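Local coordinates for single domain haemoglobin (Campylobacter jejuni, PDB 2WY4), which binds heme b and, as a member of the globin family, probably binds oxygen and may act as a nitric oxide dioxygenase, at residues E71-F76 and A127-D132; V89-Y94 and I133-Y138; Q7-C12 and K65-L70. One frame throughout, in Å; residues are numbered along the deposited sequence. Where two conformers were deposited one is given.

Contact 1: E71-F76 and A127-D132. With HEM (protoporphyrin IX containing Fe), chain B.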
loop_
_atom_site.group_PDB
_atom_site.type_symbol
_atom_site.label_atom_id
_atom_site.label_comp_id
_atom_site.label_asym_id
_atom_site.label_seq_id
_atom_site.Cartn_x
_atom_site.Cartn_y
_atom_site.Cartn_z
ATOM N N GLU A 71 -11.258 10.397 2.040
ATOM C CA GLU A 71 -11.033 11.688 2.673
ATOM C C GLU A 71 -10.829 11.537 4.161
ATOM O O GLU A 71 -10.239 12.405 4.764
ATOM C CB GLU A 71 -12.217 12.634 2.456
ATOM C CG GLU A 71 -12.304 13.168 1.055
ATOM C CD GLU A 71 -11.106 14.019 0.698
ATOM O OE1 GLU A 71 -10.464 14.593 1.620
ATOM O OE2 GLU A 71 -10.790 14.115 -0.507
ATOM N N ASN A 72 -11.393 10.479 4.761
ATOM C CA ASN A 72 -11.260 10.250 6.207
ATOM C C ASN A 72 -9.928 9.716 6.597
ATOM O O ASN A 72 -9.733 9.365 7.759
ATOM C CB ASN A 72 -12.345 9.338 6.746
ATOM C CG ASN A 72 -13.677 10.031 6.816
ATOM O OD1 ASN A 72 -13.727 11.269 6.819
ATOM N ND2 ASN A 72 -14.773 9.247 6.843
ATOM N N MET A 73 -8.987 9.643 5.649
ATOM C CA MET A 73 -7.603 9.376 6.011
ATOM C C MET A 73 -6.688 10.480 5.518
ATOM O O MET A 73 -5.474 10.314 5.520
ATOM C CB MET A 73 -7.099 8.014 5.567
ATOM C CG MET A 73 -6.965 7.849 4.089
ATOM S SD MET A 73 -6.346 6.191 3.708
ATOM C CE MET A 73 -6.056 6.264 1.967
ATOM N N ARG A 74 -7.259 11.635 5.176
ATOM C CA ARG A 74 -6.456 12.728 4.650
ATOM C C ARG A 74 -5.325 13.169 5.603
ATOM O O ARG A 74 -4.170 13.384 5.188
ATOM C CB ARG A 74 -7.327 13.916 4.257
ATOM C CG ARG A 74 -6.530 15.083 3.663
ATOM C CD ARG A 74 -7.397 16.170 3.086
ATOM N NE ARG A 74 -7.893 15.742 1.792
ATOM C CZ ARG A 74 -7.207 15.837 0.660
ATOM N NH1 ARG A 74 -5.984 16.354 0.655
ATOM N NH2 ARG A 74 -7.754 15.392 -0.455
ATOM N N SER A 75 -5.659 13.394 6.874
ATOM C CA SER A 75 -4.610 13.861 7.794
ATOM C C SER A 75 -3.480 12.830 7.935
ATOM O O SER A 75 -2.349 13.196 8.215
ATOM C CB SER A 75 -5.140 14.250 9.177
ATOM O OG SER A 75 -5.657 13.124 9.848
ATOM N N PHE A 76 -3.766 11.557 7.664
ATOM C CA PHE A 76 -2.749 10.516 7.722
ATOM C C PHE A 76 -1.886 10.577 6.452
ATOM O O PHE A 76 -0.668 10.639 6.484
ATOM C CB PHE A 76 -3.382 9.116 7.846
ATOM C CG PHE A 76 -2.384 7.997 7.756
ATOM C CD1 PHE A 76 -1.531 7.751 8.786
ATOM C CD2 PHE A 76 -2.286 7.219 6.609
ATOM C CE1 PHE A 76 -0.597 6.770 8.704
ATOM C CE2 PHE A 76 -1.357 6.210 6.547
ATOM C CZ PHE A 76 -0.504 5.994 7.582
ATOM N N ALA A 127 -4.165 4.476 -4.501
ATOM C CA ALA A 127 -3.045 5.064 -5.186
ATOM C C ALA A 127 -3.383 6.447 -5.696
ATOM O O ALA A 127 -2.572 7.347 -5.580
ATOM C CB ALA A 127 -2.569 4.182 -6.314
ATOM N N LYS A 128 -4.558 6.602 -6.298
ATOM C CA LYS A 128 -4.954 7.895 -6.815
ATOM C C LYS A 128 -5.003 8.943 -5.705
ATOM O O LYS A 128 -4.605 10.087 -5.901
ATOM C CB LYS A 128 -6.316 7.793 -7.505
ATOM C CG LYS A 128 -6.885 9.152 -7.907
ATOM C CD LYS A 128 -8.207 8.969 -8.638
ATOM C CE LYS A 128 -8.587 10.183 -9.458
ATOM N NZ LYS A 128 -8.510 11.435 -8.712
ATOM N N PHE A 129 -5.525 8.556 -4.541
ATOM C CA PHE A 129 -5.576 9.480 -3.408
ATOM C C PHE A 129 -4.180 9.968 -2.994
ATOM O O PHE A 129 -3.985 11.177 -2.778
ATOM C CB PHE A 129 -6.289 8.802 -2.243
ATOM C CG PHE A 129 -6.678 9.729 -1.132
ATOM C CD1 PHE A 129 -7.711 10.616 -1.271
ATOM C CD2 PHE A 129 -5.981 9.707 0.059
ATOM C CE1 PHE A 129 -8.079 11.453 -0.237
ATOM C CE2 PHE A 129 -6.312 10.570 1.093
ATOM C CZ PHE A 129 -7.352 11.440 0.943
ATOM N N TYR A 130 -3.219 9.053 -2.903
ATOM C CA TYR A 130 -1.847 9.427 -2.569
ATOM C C TYR A 130 -1.218 10.274 -3.679
ATOM O O TYR A 130 -0.625 11.341 -3.425
ATOM C CB TYR A 130 -0.978 8.192 -2.364
ATOM C CG TYR A 130 -1.012 7.584 -0.980
ATOM C CD1 TYR A 130 -2.106 6.878 -0.547
ATOM C CD2 TYR A 130 0.080 7.717 -0.116
ATOM C CE1 TYR A 130 -2.143 6.314 0.706
ATOM C CE2 TYR A 130 0.040 7.177 1.137
ATOM C CZ TYR A 130 -1.056 6.475 1.566
ATOM O OH TYR A 130 -1.029 5.975 2.849
ATOM N N ILE A 131 -1.368 9.818 -4.926
ATOM C CA ILE A 131 -0.793 10.529 -6.077
ATOM C C ILE A 131 -1.259 11.976 -6.137
ATOM O O ILE A 131 -0.460 12.890 -6.374
ATOM C CB ILE A 131 -1.163 9.801 -7.394
ATOM C CG1 ILE A 131 -0.404 8.469 -7.520
ATOM C CG2 ILE A 131 -0.834 10.655 -8.617
ATOM C CD1 ILE A 131 -0.992 7.514 -8.572
ATOM N N ASP A 132 -2.550 12.186 -5.935
ATOM C CA ASP A 132 -3.100 13.542 -6.068
ATOM C C ASP A 132 -2.571 14.485 -4.999
ATOM O O ASP A 132 -2.265 15.661 -5.270
ATOM C CB ASP A 132 -4.639 13.553 -6.067
ATOM C CG ASP A 132 -5.256 12.952 -7.347
ATOM O OD1 ASP A 132 -4.540 12.718 -8.352
ATOM O OD2 ASP A 132 -6.459 12.636 -7.409
HETATM C CHA HEM B . 7.380 5.182 3.266
HETATM C CHB HEM B . 2.785 3.900 2.652
HETATM C CHC HEM B . 3.495 3.780 -2.113
HETATM C CHD HEM B . 8.255 4.427 -1.417
HETATM C C1A HEM B . 6.083 4.935 3.515
HETATM C C2A HEM B . 5.433 4.951 4.791
HETATM C C3A HEM B . 4.149 4.578 4.643
HETATM C C4A HEM B . 3.978 4.309 3.227
HETATM C CMA HEM B . 3.084 4.479 5.745
HETATM C CAA HEM B . 6.125 5.355 6.116
HETATM C CBA HEM B . 6.564 6.821 6.100
HETATM C CGA HEM B . 5.632 7.830 6.691
HETATM O O1A HEM B . 4.686 7.448 7.428
HETATM O O2A HEM B . 5.893 9.063 6.460
HETATM C C1B HEM B . 2.591 3.726 1.308
HETATM C C2B HEM B . 1.357 3.381 0.698
HETATM C C3B HEM B . 1.554 3.352 -0.631
HETATM C C4B HEM B . 2.913 3.677 -0.888
HETATM C CMB HEM B . 0.082 3.025 1.451
HETATM C CAB HEM B . 0.580 2.990 -1.760
HETATM C CBB HEM B . -0.659 3.445 -1.787
HETATM C C1C HEM B . 4.827 3.994 -2.380
HETATM C C2C HEM B . 5.481 4.082 -3.638
HETATM C C3C HEM B . 6.769 4.236 -3.413
HETATM C C4C HEM B . 7.015 4.222 -1.994
HETATM C CMC HEM B . 4.761 4.073 -4.995
HETATM C CAC HEM B . 7.846 4.377 -4.476
HETATM C CBC HEM B . 8.836 3.476 -4.523
HETATM C C1D HEM B . 8.422 4.697 -0.073
HETATM C C2D HEM B . 9.692 4.945 0.495
HETATM C C3D HEM B . 9.468 5.193 1.945
HETATM C C4D HEM B . 8.056 5.078 2.103
HETATM C CMD HEM B . 11.015 4.973 -0.238
HETATM C CAD HEM B . 10.494 5.475 3.029
HETATM C CBD HEM B . 10.668 4.212 3.866
HETATM C CGD HEM B . 11.865 4.235 4.767
HETATM O O1D HEM B . 12.578 3.224 4.788
HETATM O O2D HEM B . 12.051 5.267 5.466
HETATM N NA HEM B . 5.182 4.529 2.554
HETATM N NB HEM B . 3.526 3.919 0.323
HETATM N NC HEM B . 5.787 4.086 -1.383
HETATM N ND HEM B . 7.451 4.766 0.899
HETATM FE FE HEM B . 5.484 4.342 0.605
#
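E71 OE1 is gripped by one almost straight bond within segment 71-76, from R74 NE at 2.8 Å, with an N-H...O angle of 178°. Its twin OE2 takes a longer bond from R74 NH2, so the guanidinium meets the carboxylate side-on, two nitrogens to two oxygens, each on its syn lone pair and in the guanidinium plane. This flat salt bridge rims the place where, in the globin fold, the start of the proximal-histidine helix 74-86 and the turn before it lie against the last helix, 113-139. F129 carries the largest share of the meeting. With CG anti to the backbone N (chi1 -167°), it sends its ring out of the helix until CZ lies over one face of the R74 guanidinium, the two planes 64° apart. E71 OE2 stands at the ring edge, 3.8 Å from F129 CE1, where the positive rim of a benzene ring suits a carboxylate. M73, at the N-cap position, has CG in the crowded position between the backbone N and the carbonyl carbon and then runs straight, antiparallel to the F129 side chain. Its flexible, apolar tip fills the angle between two rings: CE lies 3.9 Å from F129 CD2 and 4.1 Å from Y130 CE1. M62 of helix 51-65 packs on M73 as well. Y130 turns inward instead, CG anti to the carbonyl carbon, and one face of its ring takes the heme vinyl carbon CBB. At its tip, Y130 OH lies 3.7 Å from F76 CE2. Y130 OH is closer still to the heme methyl, 3.4 Å from HEM CMB.

Contact 2: V89-Y94 and I133-Y138. With HEM (protoporphyrin IX containing Fe), chain B.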
loop_
_atom_site.group_PDB
_atom_site.type_symbol
_atom_site.label_atom_id
_atom_site.label_comp_id
_atom_site.label_asym_id
_atom_site.label_seq_id
_atom_site.Cartn_x
_atom_site.Cartn_y
_atom_site.Cartn_z
ATOM N N VAL A 89 9.334 9.707 -4.847
ATOM C CA VAL A 89 8.287 8.809 -5.285
ATOM C C VAL A 89 7.465 9.544 -6.338
ATOM O O VAL A 89 6.926 10.626 -6.099
ATOM C CB VAL A 89 7.389 8.420 -4.118
ATOM C CG1 VAL A 89 6.204 7.636 -4.616
ATOM C CG2 VAL A 89 8.185 7.650 -3.067
ATOM N N LYS A 90 7.327 8.923 -7.508
ATOM C CA LYS A 90 6.565 9.506 -8.594
ATOM C C LYS A 90 5.296 8.754 -8.878
ATOM O O LYS A 90 5.154 7.592 -8.503
ATOM C CB LYS A 90 7.379 9.532 -9.883
ATOM C CG LYS A 90 8.719 10.190 -9.758
ATOM C CD LYS A 90 8.580 11.662 -9.469
ATOM C CE LYS A 90 9.919 12.254 -9.076
ATOM N NZ LYS A 90 9.862 13.734 -8.948
ATOM N N GLU A 91 4.386 9.404 -9.611
ATOM C CA GLU A 91 3.162 8.762 -10.039
ATOM C C GLU A 91 3.460 7.423 -10.662
ATOM O O GLU A 91 2.747 6.459 -10.429
ATOM C CB GLU A 91 2.424 9.610 -11.088
ATOM C CG GLU A 91 2.100 11.035 -10.689
ATOM C CD GLU A 91 1.433 11.809 -11.809
ATOM O OE1 GLU A 91 0.871 11.154 -12.741
ATOM O OE2 GLU A 91 1.475 13.073 -11.762
ATOM N N GLU A 92 4.516 7.356 -11.471
ATOM C CA GLU A 92 4.834 6.149 -12.197
ATOM C C GLU A 92 5.352 5.000 -11.344
ATOM O O GLU A 92 5.519 3.899 -11.835
ATOM C CB GLU A 92 5.856 6.459 -13.306
ATOM C CG GLU A 92 5.329 7.348 -14.403
ATOM C CD GLU A 92 5.061 8.775 -13.990
ATOM O OE1 GLU A 92 5.845 9.329 -13.188
ATOM O OE2 GLU A 92 4.066 9.378 -14.505
ATOM N N HIS A 93 5.648 5.254 -10.061
ATOM C CA HIS A 93 6.059 4.140 -9.185
ATOM C C HIS A 93 4.843 3.416 -8.646
ATOM O O HIS A 93 4.946 2.290 -8.271
ATOM C CB HIS A 93 6.840 4.625 -7.973
ATOM C CG HIS A 93 8.238 5.076 -8.261
ATOM N ND1 HIS A 93 8.653 6.366 -8.028
ATOM C CD2 HIS A 93 9.319 4.401 -8.716
ATOM C CE1 HIS A 93 9.932 6.468 -8.355
ATOM N NE2 HIS A 93 10.367 5.282 -8.747
ATOM N N TYR A 94 3.692 4.072 -8.615
ATOM C CA TYR A 94 2.509 3.454 -8.034
ATOM C C TYR A 94 2.074 2.153 -8.738
ATOM O O TYR A 94 1.668 1.218 -8.038
ATOM C CB TYR A 94 1.351 4.456 -7.813
ATOM C CG TYR A 94 1.566 5.336 -6.616
ATOM C CD1 TYR A 94 2.360 6.460 -6.700
ATOM C CD2 TYR A 94 1.019 5.008 -5.382
ATOM C CE1 TYR A 94 2.610 7.233 -5.601
ATOM C CE2 TYR A 94 1.267 5.779 -4.281
ATOM C CZ TYR A 94 2.047 6.890 -4.395
ATOM O OH TYR A 94 2.273 7.679 -3.287
ATOM N N ILE A 133 -2.437 13.986 -3.775
ATOM C CA ILE A 133 -1.891 14.790 -2.687
ATOM C C ILE A 133 -0.409 15.108 -2.953
ATOM O O ILE A 133 0.033 16.256 -2.787
ATOM C CB ILE A 133 -2.083 14.062 -1.318
ATOM C CG1 ILE A 133 -3.534 14.179 -0.874
ATOM C CG2 ILE A 133 -1.175 14.597 -0.229
ATOM C CD1 ILE A 133 -3.899 13.388 0.337
ATOM N N GLU A 134 0.336 14.093 -3.394
ATOM C CA GLU A 134 1.734 14.247 -3.704
ATOM C C GLU A 134 1.965 15.174 -4.907
ATOM O O GLU A 134 2.897 15.972 -4.914
ATOM C CB GLU A 134 2.381 12.863 -3.857
ATOM C CG GLU A 134 2.494 12.195 -2.479
ATOM C CD GLU A 134 2.696 10.691 -2.495
ATOM O OE1 GLU A 134 3.123 10.141 -3.540
ATOM O OE2 GLU A 134 2.463 10.051 -1.440
ATOM N N LYS A 135 1.102 15.080 -5.907
ATOM C CA LYS A 135 1.212 15.956 -7.073
ATOM C C LYS A 135 1.152 17.399 -6.628
ATOM O O LYS A 135 1.937 18.232 -7.099
ATOM C CB LYS A 135 0.106 15.652 -8.085
ATOM C CG LYS A 135 0.469 14.617 -9.112
ATOM C CD LYS A 135 -0.689 14.378 -10.083
ATOM C CE LYS A 135 -0.998 15.608 -10.912
ATOM N NZ LYS A 135 -1.999 15.315 -11.998
ATOM N N LYS A 136 0.220 17.709 -5.727
ATOM C CA LYS A 136 0.118 19.058 -5.183
ATOM C C LYS A 136 1.404 19.443 -4.489
ATOM O O LYS A 136 1.873 20.567 -4.635
ATOM C CB LYS A 136 -1.051 19.196 -4.209
ATOM C CG LYS A 136 -2.391 19.335 -4.881
ATOM C CD LYS A 136 -3.446 19.844 -3.906
ATOM C CE LYS A 136 -4.860 19.503 -4.366
ATOM N NZ LYS A 136 -5.230 20.089 -5.689
ATOM N N LEU A 137 1.991 18.530 -3.716
ATOM C CA LEU A 137 3.251 18.862 -3.045
ATOM C C LEU A 137 4.353 19.173 -4.017
ATOM O O LEU A 137 5.119 20.098 -3.829
ATOM C CB LEU A 137 3.720 17.733 -2.122
ATOM C CG LEU A 137 3.122 17.773 -0.743
ATOM C CD1 LEU A 137 3.761 16.646 0.080
ATOM C CD2 LEU A 137 3.335 19.129 -0.066
ATOM N N TYR A 138 4.446 18.384 -5.077
ATOM C CA TYR A 138 5.468 18.618 -6.071
ATOM C C TYR A 138 5.244 19.947 -6.803
ATOM O O TYR A 138 6.191 20.620 -7.168
ATOM C CB TYR A 138 5.442 17.506 -7.110
ATOM C CG TYR A 138 6.204 16.250 -6.746
ATOM C CD1 TYR A 138 7.584 16.279 -6.572
ATOM C CD2 TYR A 138 5.550 15.034 -6.605
ATOM C CE1 TYR A 138 8.292 15.141 -6.266
ATOM C CE2 TYR A 138 6.270 13.872 -6.314
ATOM C CZ TYR A 138 7.632 13.942 -6.130
ATOM O OH TYR A 138 8.363 12.825 -5.826
HETATM C CHA HEM B . 7.380 5.182 3.266
HETATM C CHB HEM B . 2.785 3.900 2.652
HETATM C CHC HEM B . 3.495 3.780 -2.113
HETATM C CHD HEM B . 8.255 4.427 -1.417
HETATM C C1A HEM B . 6.083 4.935 3.515
HETATM C C2A HEM B . 5.433 4.951 4.791
HETATM C C3A HEM B . 4.149 4.578 4.643
HETATM C C4A HEM B . 3.978 4.309 3.227
HETATM C CMA HEM B . 3.084 4.479 5.745
HETATM C CAA HEM B . 6.125 5.355 6.116
HETATM C CBA HEM B . 6.564 6.821 6.100
HETATM C CGA HEM B . 5.632 7.830 6.691
HETATM O O1A HEM B . 4.686 7.448 7.428
HETATM O O2A HEM B . 5.893 9.063 6.460
HETATM C C1B HEM B . 2.591 3.726 1.308
HETATM C C2B HEM B . 1.357 3.381 0.698
HETATM C C3B HEM B . 1.554 3.352 -0.631
HETATM C C4B HEM B . 2.913 3.677 -0.888
HETATM C CMB HEM B . 0.082 3.025 1.451
HETATM C CAB HEM B . 0.580 2.990 -1.760
HETATM C CBB HEM B . -0.659 3.445 -1.787
HETATM C C1C HEM B . 4.827 3.994 -2.380
HETATM C C2C HEM B . 5.481 4.082 -3.638
HETATM C C3C HEM B . 6.769 4.236 -3.413
HETATM C C4C HEM B . 7.015 4.222 -1.994
HETATM C CMC HEM B . 4.761 4.073 -4.995
HETATM C CAC HEM B . 7.846 4.377 -4.476
HETATM C CBC HEM B . 8.836 3.476 -4.523
HETATM C C1D HEM B . 8.422 4.697 -0.073
HETATM C C2D HEM B . 9.692 4.945 0.495
HETATM C C3D HEM B . 9.468 5.193 1.945
HETATM C C4D HEM B . 8.056 5.078 2.103
HETATM C CMD HEM B . 11.015 4.973 -0.238
HETATM C CAD HEM B . 10.494 5.475 3.029
HETATM C CBD HEM B . 10.668 4.212 3.866
HETATM C CGD HEM B . 11.865 4.235 4.767
HETATM O O1D HEM B . 12.578 3.224 4.788
HETATM O O2D HEM B . 12.051 5.267 5.466
HETATM N NA HEM B . 5.182 4.529 2.554
HETATM N NB HEM B . 3.526 3.919 0.323
HETATM N NC HEM B . 5.787 4.086 -1.383
HETATM N ND HEM B . 7.451 4.766 0.899
HETATM FE FE HEM B . 5.484 4.342 0.605
HETATM O O HOH W 1 4.017 10.682 -5.999
#
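Y94 stands with one ring face against the edge of the heme, the methyl CMC sitting 3.6 Å above the ring plane and over its centre; its hydroxyl, in the ring plane and thus roughly perpendicular to that approach, reaches the last helix of the globin fold. There E134 reaches in with an extended chain, its carboxylate turned 41° from the phenol ring, and Y94 OH donates to E134 OE1 at 2.6 Å from above the carboxylate plane. A tyrosine suits the site because its face packs on porphyrin while its tip donates a hydrogen bond. Y138, one turn further along, comes in edge first: its OH donates to V89 O at 2.6 Å, 54° out of the carbonyl plane. Water 1 gives one hydrogen to V89 O and the other to E134 OE1, so each of these acceptors takes two bonds and the two tyrosine grips are joined. V89 packs its methyls on the heme, CG2 lying 3.6 Å from CAC. The bent chain of K90 crosses Y138 at about a right angle, NZ 3.4 Å from Y138 CE1. E91 OE2 rests on the methylenes of K135 rather than on NZ, which stays 4.1 Å from OE2. The second carboxylate oxygen of E134, OE2, is hydrogen-bonded to ND1 of H84, the axial ligand of the iron, giving a His-Glu-Tyr chain as in flavohaemoglobins. A buried carboxylate would probably lend the imidazole anionic character and raise electron donation to iron, consistent with peroxidase-like redox behaviour and a proximal hydrogen bond that influences ligand binding.

Contact 3: Q7-C12 and K65-L70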
loop_
_atom_site.group_PDB
_atom_site.type_symbol
_atom_site.label_atom_id
_atom_site.label_comp_id
_atom_site.label_asym_id
_atom_site.label_seq_id
_atom_site.Cartn_x
_atom_site.Cartn_y
_atom_site.Cartn_z
ATOM N N GLN A 7 -17.509 -4.604 1.178
ATOM C CA GLN A 7 -17.526 -5.545 2.276
ATOM C C GLN A 7 -16.328 -6.483 2.241
ATOM O O GLN A 7 -15.779 -6.825 3.283
ATOM C CB GLN A 7 -18.838 -6.314 2.348
ATOM C CG GLN A 7 -18.912 -7.225 3.568
ATOM C CD GLN A 7 -19.023 -6.427 4.823
ATOM O OE1 GLN A 7 -19.973 -5.658 4.988
ATOM N NE2 GLN A 7 -18.060 -6.584 5.716
ATOM N N ILE A 8 -15.908 -6.916 1.057
ATOM C CA ILE A 8 -14.733 -7.756 0.946
ATOM C C ILE A 8 -13.527 -7.016 1.512
ATOM O O ILE A 8 -12.747 -7.593 2.271
ATOM C CB ILE A 8 -14.478 -8.137 -0.512
ATOM C CG1 ILE A 8 -15.422 -9.266 -0.897
ATOM C CG2 ILE A 8 -13.049 -8.637 -0.705
ATOM C CD1 ILE A 8 -15.442 -9.602 -2.435
ATOM N N ILE A 9 -13.353 -5.748 1.145
ATOM C CA ILE A 9 -12.232 -4.997 1.694
ATOM C C ILE A 9 -12.333 -4.908 3.213
ATOM O O ILE A 9 -11.343 -5.137 3.902
ATOM C CB ILE A 9 -12.109 -3.614 1.012
ATOM C CG1 ILE A 9 -11.771 -3.768 -0.475
ATOM C CG2 ILE A 9 -11.060 -2.732 1.727
ATOM C CD1 ILE A 9 -10.577 -4.582 -0.790
ATOM N N LYS A 10 -13.509 -4.612 3.758
ATOM C CA LYS A 10 -13.673 -4.593 5.225
ATOM C C LYS A 10 -13.355 -5.950 5.839
ATOM O O LYS A 10 -12.747 -6.015 6.920
ATOM C CB LYS A 10 -15.092 -4.173 5.620
ATOM C CG LYS A 10 -15.483 -2.789 5.172
ATOM C CD LYS A 10 -14.520 -1.734 5.641
ATOM C CE LYS A 10 -15.095 -0.340 5.421
ATOM N NZ LYS A 10 -14.100 0.705 5.738
ATOM N N ASP A 11 -13.749 -7.035 5.189
ATOM C CA ASP A 11 -13.522 -8.379 5.688
ATOM C C ASP A 11 -12.037 -8.656 5.799
ATOM O O ASP A 11 -11.607 -9.500 6.561
ATOM C CB ASP A 11 -14.119 -9.435 4.734
ATOM C CG ASP A 11 -15.638 -9.483 4.727
ATOM O OD1 ASP A 11 -16.319 -8.938 5.613
ATOM O OD2 ASP A 11 -16.217 -10.111 3.829
ATOM N N CYS A 12 -11.255 -7.952 5.006
ATOM C CA CYS A 12 -9.812 -8.137 5.001
ATOM C C CYS A 12 -9.101 -7.375 6.103
ATOM O O CYS A 12 -7.935 -7.671 6.384
ATOM C CB CYS A 12 -9.224 -7.785 3.634
ATOM S SG CYS A 12 -9.668 -9.006 2.362
ATOM N N LYS A 65 -9.988 0.468 6.047
ATOM C CA LYS A 65 -10.992 0.999 6.964
ATOM C C LYS A 65 -11.776 2.150 6.373
ATOM O O LYS A 65 -12.964 2.297 6.653
ATOM C CB LYS A 65 -10.339 1.520 8.251
ATOM C CG LYS A 65 -9.810 0.466 9.220
ATOM C CD LYS A 65 -8.917 1.092 10.330
ATOM C CE LYS A 65 -9.566 2.260 11.032
ATOM N NZ LYS A 65 -10.697 1.939 11.940
ATOM N N ASN A 66 -11.124 2.936 5.532
ATOM C CA ASN A 66 -11.749 4.121 4.968
ATOM C C ASN A 66 -12.049 3.997 3.487
ATOM O O ASN A 66 -12.217 4.998 2.781
ATOM C CB ASN A 66 -10.857 5.344 5.227
ATOM C CG ASN A 66 -10.721 5.657 6.705
ATOM O OD1 ASN A 66 -9.658 5.432 7.315
ATOM N ND2 ASN A 66 -11.809 6.142 7.288
ATOM N N ILE A 67 -12.154 2.759 3.022
ATOM C CA ILE A 67 -12.266 2.576 1.565
ATOM C C ILE A 67 -13.501 3.244 0.909
ATOM O O ILE A 67 -13.447 3.646 -0.246
ATOM C CB ILE A 67 -12.191 1.105 1.199
ATOM C CG1 ILE A 67 -11.932 0.948 -0.316
ATOM C CG2 ILE A 67 -13.469 0.407 1.624
ATOM C CD1 ILE A 67 -10.654 1.604 -0.779
ATOM N N GLU A 68 -14.583 3.409 1.664
ATOM C CA GLU A 68 -15.788 4.083 1.153
ATOM C C GLU A 68 -15.615 5.595 1.075
ATOM O O GLU A 68 -16.356 6.272 0.369
ATOM C CB GLU A 68 -16.979 3.782 2.058
ATOM C CG GLU A 68 -17.435 2.343 1.992
ATOM C CD GLU A 68 -18.554 2.053 2.974
ATOM O OE1 GLU A 68 -18.252 1.720 4.138
ATOM O OE2 GLU A 68 -19.741 2.184 2.599
ATOM N N ASN A 69 -14.668 6.141 1.834
ATOM C CA ASN A 69 -14.430 7.580 1.820
ATOM C C ASN A 69 -12.998 7.871 2.235
ATOM O O ASN A 69 -12.719 8.059 3.434
ATOM C CB ASN A 69 -15.418 8.277 2.756
ATOM C CG ASN A 69 -15.289 9.783 2.741
ATOM O OD1 ASN A 69 -15.938 10.491 3.552
ATOM N ND2 ASN A 69 -14.468 10.301 1.830
ATOM N N LEU A 70 -12.103 7.903 1.249
ATOM C CA LEU A 70 -10.683 8.065 1.531
ATOM C C LEU A 70 -10.346 9.427 2.131
ATOM O O LEU A 70 -9.270 9.585 2.701
ATOM C CB LEU A 70 -9.837 7.762 0.291
ATOM C CG LEU A 70 -9.913 6.326 -0.232
ATOM C CD1 LEU A 70 -9.082 6.205 -1.511
ATOM C CD2 LEU A 70 -9.456 5.311 0.803
HETATM O O HOH W 2 -15.160 2.711 4.450
#
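The packed part of this contact, between the first helix of the globin and the turn that follows helix 51-65, consists of an isoleucine pair and the chain of K10 laid across the turn. I9 and I67 cross at about a right angle, and their CG2 methyls meet at 4.0 Å; compact apolar branches suit this methyl-to-methyl meeting. I67 follows N66 in a type I beta turn running to N69, with CG2 in the crowded position between the backbone N and the carbonyl carbon. K10 bends at chi2 and then runs straight to bring NZ to A64 O, its hydrogen-bond acceptor, where the ammonium would probably be favoured by the partial negative charge at the helix's carbonyl end. K10 was modelled in two conformers; in one of them NZ lies 2.2 Å from K65 O, too short for a hydrogen bond. The loose, hydrated side lies at this tip: water 2 accepts from K10 NZ at 2.6 Å and from E68 N, and donates to E68 OE1, mediating between charges 4.6 Å apart (K10 NZ to E68 OE1). I9 also packs on W119 of helix 113-139, so helix 4-34 touches both that helix and the turn after helix 51-65.

In the fold
Contacts 1 and 2 are partly buried, use successive turns of the same helix, 113-139, and both reach the heme, whereas contact 3 is a surface contact on helix 4-34, away from the annotated sites. The first two touch: Y94 of contact 2 packs on Y130 and I131 of contact 1. Their chemistry differs, since contact 1 joins its segments by ring and methionine packing, with its ion pair inside one segment, while contact 2 does so through two short hydrogen bonds, one of which continues through E134 to the iron ligand. Contact 3 pairs one apolar touch with a hydrated lysine. It meets contact 1 where L70 O lies against F129 CZ, but does not touch contact 2.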